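Local coordinates for pesticidal crystal protein CRY4AA (Bacillus thuringiensis, PDB 2C9K) that kills mosquito larvae by binding midgut epithelial cells and forming pores that lead to colloid-osmotic lysis, at residues E271-Q282 with L440-V450; T308-H316 with D369-D377. One frame throughout, in Å; residues are numbered along the deposited sequence.

Interaction 1 of 2, residues E271-Q282 with L440-V450; sequences ESPYKYYDFQYQ and LSIPATYKTQV
Tyr274 and Tyr446 both turn CG away from their own carbonyl carbon (chi1 -49° and -43°), and this brings the two rings together across the contact. The edge of Tyr274 is directed at the face of Tyr446, with centroids 5.4 Å apart and planes at 55°. Tyr274 pushes its ring into the hairpin loop 440-450. Leu440 CG lies over one face, 3.9 Å from the ring centroid, in a CH-pi contact. Pro273 CG lies over the opposite face. Ile442 CD1 sits at the ring edge, and Val450 CG2 packs obliquely near CD1. At the far end of the ring, Tyr274 OH donates to Thr448 O at 2.8 Å, from above the carbonyl plane. Ile442 N gives the same hydroxyl a weak bond at 3.3 Å. The phenol therefore links the two arms of the loop.

Both segments belong to the middle domain of the three-domain delta-endotoxin fold. The loop joins strands 432-440 and 450-457. Its partner holds the 3-10 turn 274-276 and the start of helix 279-286, with Asp278 as N-cap.

Pro273 CG also packs on Tyr446 CD2 at 3.4 Å. Tyr277 and Tyr446 come from opposite directions, and their OH groups are placed as hydrogen-bonded. Either could be the donor, and the exact length is doubtful. Tyr281 runs aslant past Leu440, its OH 3.9 Å from Leu440 CD1. At the other end, the CB of Ser272 packs on Val450 CG2 at 3.5 Å, while its hydroxyl bonds to Asn268 O.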
# COMPACT_ATOMS: atom_id res chain seq x y z
N GLU A 271 0.83 26.65 8.83
CA GLU A 271 0.28 27.99 8.94
C GLU A 271 -1.18 28.06 9.34
O GLU A 271 -1.81 29.11 9.22
CB GLU A 271 0.52 28.76 7.64
CG GLU A 271 1.99 29.12 7.46
CD GLU A 271 2.21 30.23 6.45
OE1 GLU A 271 3.36 30.73 6.37
OE2 GLU A 271 1.24 30.61 5.75
N SER A 272 -1.69 26.94 9.84
CA SER A 272 -3.07 26.85 10.30
C SER A 272 -3.03 26.46 11.77
O SER A 272 -2.07 25.84 12.22
CB SER A 272 -3.83 25.80 9.50
OG SER A 272 -3.81 26.13 8.12
N PRO A 273 -4.06 26.83 12.55
CA PRO A 273 -4.12 26.51 13.98
C PRO A 273 -4.48 25.08 14.34
O PRO A 273 -4.13 24.60 15.42
CB PRO A 273 -5.16 27.49 14.50
CG PRO A 273 -6.12 27.53 13.37
CD PRO A 273 -5.21 27.66 12.16
N TYR A 274 -5.17 24.39 13.44
CA TYR A 274 -5.60 23.02 13.69
C TYR A 274 -4.52 22.10 14.27
O TYR A 274 -4.83 21.05 14.82
CB TYR A 274 -6.17 22.43 12.40
CG TYR A 274 -7.16 23.36 11.77
CD1 TYR A 274 -6.82 24.12 10.65
CD2 TYR A 274 -8.42 23.56 12.34
CE1 TYR A 274 -7.70 25.06 10.13
CE2 TYR A 274 -9.31 24.50 11.82
CZ TYR A 274 -8.93 25.25 10.72
OH TYR A 274 -9.79 26.19 10.20
N LYS A 275 -3.26 22.50 14.14
CA LYS A 275 -2.19 21.68 14.67
C LYS A 275 -2.21 21.67 16.20
O LYS A 275 -1.55 20.85 16.82
CB LYS A 275 -0.83 22.18 14.17
CG LYS A 275 -0.62 23.67 14.38
CD LYS A 275 0.71 24.13 13.81
CE LYS A 275 1.02 25.55 14.22
NZ LYS A 275 2.26 26.07 13.58
N TYR A 276 -2.99 22.58 16.79
CA TYR A 276 -3.07 22.69 18.25
C TYR A 276 -4.26 21.93 18.83
O TYR A 276 -4.41 21.83 20.04
CB TYR A 276 -3.15 24.16 18.67
CG TYR A 276 -1.90 24.97 18.37
CD1 TYR A 276 -1.97 26.12 17.60
CD2 TYR A 276 -0.65 24.57 18.84
CE1 TYR A 276 -0.84 26.87 17.31
CE2 TYR A 276 0.49 25.31 18.56
CZ TYR A 276 0.39 26.46 17.78
OH TYR A 276 1.50 27.18 17.47
N TYR A 277 -5.10 21.39 17.96
CA TYR A 277 -6.26 20.62 18.37
C TYR A 277 -5.84 19.19 18.65
O TYR A 277 -4.72 18.79 18.34
CB TYR A 277 -7.33 20.62 17.28
CG TYR A 277 -8.13 21.89 17.22
CD1 TYR A 277 -7.51 23.12 16.97
CD2 TYR A 277 -9.51 21.88 17.41
CE1 TYR A 277 -8.25 24.29 16.92
CE2 TYR A 277 -10.25 23.04 17.37
CZ TYR A 277 -9.61 24.24 17.12
OH TYR A 277 -10.35 25.39 17.07
N ASP A 278 -6.77 18.42 19.21
CA ASP A 278 -6.53 17.03 19.55
C ASP A 278 -6.09 16.21 18.35
O ASP A 278 -6.51 16.45 17.22
CB ASP A 278 -7.81 16.42 20.14
CG ASP A 278 -7.56 15.07 20.77
OD1 ASP A 278 -6.87 15.03 21.82
OD2 ASP A 278 -8.05 14.05 20.23
N PHE A 279 -5.22 15.23 18.60
CA PHE A 279 -4.71 14.37 17.55
C PHE A 279 -5.84 13.68 16.81
O PHE A 279 -6.04 13.89 15.61
CB PHE A 279 -3.79 13.31 18.15
CG PHE A 279 -3.33 12.28 17.16
CD1 PHE A 279 -2.15 12.47 16.45
CD2 PHE A 279 -4.10 11.15 16.91
CE1 PHE A 279 -1.75 11.55 15.48
CE2 PHE A 279 -3.71 10.23 15.95
CZ PHE A 279 -2.53 10.42 15.23
N GLN A 280 -6.59 12.84 17.52
CA GLN A 280 -7.68 12.09 16.93
C GLN A 280 -8.66 12.96 16.17
O GLN A 280 -9.31 12.49 15.24
CB GLN A 280 -8.42 11.29 18.00
CG GLN A 280 -9.40 10.29 17.42
CD GLN A 280 -8.73 9.29 16.51
OE1 GLN A 280 -7.73 8.67 16.88
NE2 GLN A 280 -9.28 9.11 15.31
N TYR A 281 -8.78 14.22 16.58
CA TYR A 281 -9.70 15.13 15.92
C TYR A 281 -9.23 15.42 14.50
O TYR A 281 -10.02 15.39 13.55
CB TYR A 281 -9.81 16.42 16.70
CG TYR A 281 -10.66 17.44 16.01
CD1 TYR A 281 -12.04 17.28 15.94
CD2 TYR A 281 -10.09 18.55 15.41
CE1 TYR A 281 -12.84 18.21 15.28
CE2 TYR A 281 -10.87 19.48 14.75
CZ TYR A 281 -12.24 19.31 14.69
OH TYR A 281 -13.00 20.25 14.04
N GLN A 282 -7.94 15.71 14.36
CA GLN A 282 -7.35 15.97 13.05
C GLN A 282 -7.43 14.71 12.20
O GLN A 282 -7.79 14.75 11.03
CB GLN A 282 -5.89 16.39 13.22
CG GLN A 282 -5.72 17.78 13.78
CD GLN A 282 -4.33 18.03 14.31
OE1 GLN A 282 -4.06 17.84 15.49
NE2 GLN A 282 -3.44 18.46 13.43
N LEU A 440 -10.05 20.35 6.40
CA LEU A 440 -10.43 20.70 7.77
C LEU A 440 -10.50 22.21 7.83
O LEU A 440 -9.53 22.91 7.53
CB LEU A 440 -9.39 20.19 8.78
CG LEU A 440 -9.39 20.76 10.21
CD1 LEU A 440 -10.79 20.74 10.81
CD2 LEU A 440 -8.44 19.94 11.09
N SER A 441 -11.67 22.73 8.19
CA SER A 441 -11.88 24.17 8.29
C SER A 441 -13.13 24.44 9.10
O SER A 441 -14.16 23.81 8.92
CB SER A 441 -12.06 24.78 6.91
OG SER A 441 -13.33 24.44 6.39
N ILE A 442 -13.01 25.40 10.00
CA ILE A 442 -14.11 25.79 10.85
C ILE A 442 -14.35 27.25 10.49
O ILE A 442 -13.79 28.15 11.12
CB ILE A 442 -13.71 25.66 12.32
CG1 ILE A 442 -13.16 24.25 12.55
CG2 ILE A 442 -14.89 25.93 13.22
CD1 ILE A 442 -12.53 24.04 13.90
N PRO A 443 -15.17 27.50 9.45
CA PRO A 443 -15.48 28.86 8.98
C PRO A 443 -16.00 29.77 10.09
O PRO A 443 -15.62 30.93 10.17
CB PRO A 443 -16.54 28.61 7.90
CG PRO A 443 -16.15 27.27 7.36
CD PRO A 443 -15.85 26.49 8.63
N ALA A 444 -16.86 29.23 10.93
CA ALA A 444 -17.41 30.01 12.03
C ALA A 444 -16.34 30.70 12.87
O ALA A 444 -16.65 31.56 13.71
CB ALA A 444 -18.27 29.11 12.92
N THR A 445 -15.07 30.37 12.65
CA THR A 445 -14.01 30.94 13.46
C THR A 445 -12.74 31.32 12.71
O THR A 445 -12.16 32.38 12.94
CB THR A 445 -13.62 29.96 14.59
OG1 THR A 445 -14.78 29.67 15.39
CG2 THR A 445 -12.53 30.55 15.46
N TYR A 446 -12.29 30.44 11.82
CA TYR A 446 -11.06 30.68 11.08
C TYR A 446 -11.22 30.88 9.59
O TYR A 446 -12.26 30.54 9.00
CB TYR A 446 -10.09 29.53 11.30
CG TYR A 446 -10.01 29.05 12.72
CD1 TYR A 446 -11.01 28.24 13.26
CD2 TYR A 446 -8.92 29.38 13.52
CE1 TYR A 446 -10.92 27.78 14.56
CE2 TYR A 446 -8.82 28.92 14.82
CZ TYR A 446 -9.82 28.12 15.33
OH TYR A 446 -9.71 27.66 16.62
N LYS A 447 -10.17 31.42 8.99
CA LYS A 447 -10.13 31.65 7.55
C LYS A 447 -9.16 30.65 6.93
O LYS A 447 -9.11 30.50 5.71
CB LYS A 447 -9.65 33.07 7.24
CG LYS A 447 -10.67 34.14 7.55
CD LYS A 447 -10.16 35.49 7.10
CE LYS A 447 -11.13 36.59 7.50
NZ LYS A 447 -12.49 36.25 7.03
N THR A 448 -8.40 29.97 7.79
CA THR A 448 -7.44 28.97 7.33
C THR A 448 -8.13 27.65 7.10
O THR A 448 -9.17 27.37 7.69
CB THR A 448 -6.32 28.75 8.33
OG1 THR A 448 -6.88 28.54 9.62
CG2 THR A 448 -5.41 29.94 8.38
N GLN A 449 -7.53 26.83 6.25
CA GLN A 449 -8.06 25.52 5.90
C GLN A 449 -6.88 24.63 5.55
O GLN A 449 -5.96 25.06 4.84
CB GLN A 449 -9.00 25.66 4.71
CG GLN A 449 -9.84 24.46 4.39
CD GLN A 449 -10.69 24.67 3.14
OE1 GLN A 449 -11.46 23.79 2.74
NE2 GLN A 449 -10.56 25.83 2.53
N VAL A 450 -6.89 23.40 6.06
CA VAL A 450 -5.82 22.42 5.79
C VAL A 450 -6.37 21.31 4.90
O VAL A 450 -7.43 20.74 5.18
CB VAL A 450 -5.30 21.78 7.09
CG1 VAL A 450 -4.36 20.65 6.76
CG2 VAL A 450 -4.59 22.80 7.94

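Interaction 2 of 2, residues T308-H316 with D369-D377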
# COMPACT_ATOMS: atom_id res chain seq x y z
N THR A 308 -12.85 40.24 -9.77
CA THR A 308 -11.61 40.93 -9.46
C THR A 308 -10.56 39.92 -9.03
O THR A 308 -10.90 38.86 -8.50
CB THR A 308 -11.81 41.95 -8.34
OG1 THR A 308 -12.43 41.31 -7.22
CG2 THR A 308 -12.70 43.09 -8.82
N PRO A 309 -9.27 40.23 -9.23
CA PRO A 309 -8.18 39.33 -8.86
C PRO A 309 -8.27 38.80 -7.43
O PRO A 309 -9.07 39.27 -6.62
CB PRO A 309 -6.94 40.19 -9.08
CG PRO A 309 -7.34 41.05 -10.25
CD PRO A 309 -8.74 41.47 -9.84
N ASN A 310 -7.43 37.80 -7.14
CA ASN A 310 -7.37 37.18 -5.82
C ASN A 310 -8.58 36.32 -5.48
O ASN A 310 -9.03 36.30 -4.33
CB ASN A 310 -7.18 38.24 -4.75
CG ASN A 310 -5.86 38.93 -4.86
OD1 ASN A 310 -4.81 38.28 -4.88
ND2 ASN A 310 -5.88 40.26 -4.95
N ASN A 311 -9.10 35.61 -6.47
CA ASN A 311 -10.23 34.73 -6.22
C ASN A 311 -9.59 33.42 -5.75
O ASN A 311 -8.40 33.18 -5.97
CB ASN A 311 -11.04 34.48 -7.50
CG ASN A 311 -12.49 34.07 -7.22
OD1 ASN A 311 -12.78 33.35 -6.26
ND2 ASN A 311 -13.40 34.53 -8.07
N PHE A 312 -10.36 32.60 -5.06
CA PHE A 312 -9.86 31.33 -4.60
C PHE A 312 -11.03 30.38 -4.44
O PHE A 312 -12.19 30.80 -4.53
CB PHE A 312 -9.09 31.49 -3.28
CG PHE A 312 -9.87 32.15 -2.18
CD1 PHE A 312 -10.96 31.51 -1.59
CD2 PHE A 312 -9.52 33.41 -1.71
CE1 PHE A 312 -11.68 32.11 -0.56
CE2 PHE A 312 -10.23 34.02 -0.69
CZ PHE A 312 -11.31 33.36 -0.11
N PHE A 313 -10.74 29.11 -4.22
CA PHE A 313 -11.80 28.14 -4.07
C PHE A 313 -12.34 28.15 -2.66
O PHE A 313 -11.65 27.82 -1.69
CB PHE A 313 -11.33 26.76 -4.51
CG PHE A 313 -11.07 26.67 -5.99
CD1 PHE A 313 -9.81 26.33 -6.47
CD2 PHE A 313 -12.08 26.97 -6.90
CE1 PHE A 313 -9.56 26.28 -7.84
CE2 PHE A 313 -11.84 26.92 -8.27
CZ PHE A 313 -10.58 26.58 -8.74
N THR A 314 -13.58 28.57 -2.56
CA THR A 314 -14.29 28.67 -1.32
C THR A 314 -14.47 27.33 -0.62
O THR A 314 -14.20 27.20 0.57
CB THR A 314 -15.66 29.30 -1.57
OG1 THR A 314 -15.55 30.71 -1.35
CG2 THR A 314 -16.73 28.70 -0.69
N SER A 315 -14.93 26.34 -1.38
CA SER A 315 -15.19 25.01 -0.85
C SER A 315 -15.06 23.96 -1.96
O SER A 315 -14.74 24.30 -3.09
CB SER A 315 -16.61 24.98 -0.28
OG SER A 315 -17.52 25.49 -1.24
N HIS A 316 -15.32 22.69 -1.64
CA HIS A 316 -15.24 21.65 -2.65
C HIS A 316 -15.87 20.35 -2.22
O HIS A 316 -16.24 20.18 -1.06
CB HIS A 316 -13.78 21.39 -3.05
CG HIS A 316 -13.02 20.57 -2.05
ND1 HIS A 316 -12.65 21.05 -0.82
CD2 HIS A 316 -12.56 19.30 -2.11
CE1 HIS A 316 -11.98 20.12 -0.16
NE2 HIS A 316 -11.91 19.04 -0.93
N ASP A 369 -5.93 34.45 8.16
CA ASP A 369 -6.35 34.88 6.83
C ASP A 369 -6.43 33.69 5.87
O ASP A 369 -5.79 32.66 6.08
CB ASP A 369 -5.37 35.93 6.32
CG ASP A 369 -6.05 37.06 5.59
OD1 ASP A 369 -5.35 38.04 5.25
OD2 ASP A 369 -7.28 36.97 5.35
N TYR A 370 -7.21 33.82 4.80
CA TYR A 370 -7.39 32.73 3.84
C TYR A 370 -6.10 32.18 3.24
O TYR A 370 -5.24 32.94 2.79
CB TYR A 370 -8.29 33.18 2.68
CG TYR A 370 -9.68 33.64 3.08
CD1 TYR A 370 -10.04 34.99 3.02
CD2 TYR A 370 -10.63 32.73 3.54
CE1 TYR A 370 -11.30 35.42 3.42
CE2 TYR A 370 -11.89 33.15 3.94
CZ TYR A 370 -12.22 34.49 3.88
OH TYR A 370 -13.47 34.91 4.30
N ASN A 371 -5.95 30.85 3.26
CA ASN A 371 -4.78 30.20 2.66
C ASN A 371 -5.26 29.12 1.70
O ASN A 371 -4.56 28.14 1.42
CB ASN A 371 -3.82 29.62 3.72
CG ASN A 371 -4.48 28.59 4.64
OD1 ASN A 371 -3.83 28.04 5.51
ND2 ASN A 371 -5.77 28.33 4.44
N ASN A 372 -6.48 29.33 1.20
CA ASN A 372 -7.16 28.44 0.27
C ASN A 372 -6.43 28.18 -1.05
O ASN A 372 -5.48 28.88 -1.40
CB ASN A 372 -8.53 29.03 -0.09
CG ASN A 372 -9.44 29.15 1.10
OD1 ASN A 372 -9.02 29.60 2.17
ND2 ASN A 372 -10.70 28.77 0.92
N ILE A 373 -6.91 27.18 -1.77
CA ILE A 373 -6.36 26.82 -3.07
C ILE A 373 -7.07 27.73 -4.08
O ILE A 373 -8.30 27.84 -4.06
CB ILE A 373 -6.66 25.34 -3.42
CG1 ILE A 373 -5.93 24.41 -2.46
CG2 ILE A 373 -6.24 25.05 -4.85
CD1 ILE A 373 -6.17 22.93 -2.72
N SER A 374 -6.31 28.37 -4.95
CA SER A 374 -6.91 29.25 -5.95
C SER A 374 -6.62 28.75 -7.36
O SER A 374 -7.25 29.19 -8.32
CB SER A 374 -6.40 30.68 -5.79
OG SER A 374 -5.03 30.80 -6.17
N LYS A 375 -5.69 27.81 -7.48
CA LYS A 375 -5.35 27.27 -8.79
C LYS A 375 -4.73 25.87 -8.71
O LYS A 375 -3.98 25.56 -7.78
CB LYS A 375 -4.37 28.22 -9.49
CG LYS A 375 -3.98 27.79 -10.89
CD LYS A 375 -2.82 28.62 -11.41
CE LYS A 375 -2.40 28.15 -12.80
NZ LYS A 375 -3.54 28.24 -13.75
N MET A 376 -5.05 25.02 -9.68
CA MET A 376 -4.50 23.66 -9.69
C MET A 376 -4.15 23.14 -11.08
O MET A 376 -4.91 23.30 -12.03
CB MET A 376 -5.47 22.69 -9.01
CG MET A 376 -5.59 22.88 -7.52
SD MET A 376 -6.75 21.71 -6.81
CE MET A 376 -8.29 22.57 -7.12
N ASP A 377 -3.00 22.50 -11.17
CA ASP A 377 -2.52 21.92 -12.41
C ASP A 377 -2.43 20.42 -12.22
O ASP A 377 -1.55 19.93 -11.51
CB ASP A 377 -1.13 22.44 -12.75
CG ASP A 377 -1.13 23.88 -13.19
OD1 ASP A 377 -0.03 24.47 -13.27
OD2 ASP A 377 -2.23 24.42 -13.46
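The short strand segments 313-316 and 373-377 run at 79° to each other, and where the chains meet Phe313 N bonds to Ile373 O at 2.8 Å. A side chain adds the second bond. Asn372 ND2 donates to Phe313 O at 2.9 Å, almost straight at 176°. The acceptor lies in the amide plane of Asn372, while the donor is tilted from the carbonyl plane. Both backbone polar atoms of Phe313 are thus bonded to the other segment.

Phe312 holds CG between its backbone N and carbonyl carbon (chi1 56°), and its ring extends toward Tyr370. Its CZ stands over one face of that ring, 3.6 Å from Tyr370 CG. The Phe312 ring also crosses the amide of Asn372 obliquely, with Phe312 CD1 3.7 Å from Asn372 ND2. Phe313 takes the other direction. Its CE1 reaches Met376 CE at 4.0 Å, and its CD1 lies near Ile373 CG2. Ser374 CB packs against Phe312 CA at 3.7 Å.

Strands 313-322 and 373-381 lie in different four-stranded antiparallel sheets of the middle domain. Ser374 and Lys375 form a classic beta bulge opposite Ile360 of strand 353-362. The contact joins the two sheets through two hydrogen bonds set among aromatic and aliphatic side chains, so the buried carbonyl of Phe313 is met by the amide N-H of Asn372, and the N-H of Phe313 by Ile373 O, across the junction.

From the N terminus, the chain leaves the helical domain and enters the middle domain, where it first passes 271-282. It then runs through 308-316 and on to 369-377, where interaction 2 closes a loop of 52 intervening residues. Interaction 1 closes only at 440-450, after 157 intervening residues, so interaction 2 is nested inside it. The inner contact joins two four-stranded sheets near the starts of strands 313-322 and 373-381. The outer one sets the turn and helix 279-286 against the loop between strands 432-440 and 450-457. Their centres are about 17 Å apart, and they touch through a probable hydrogen bond from Lys447 NZ to Tyr370 OH.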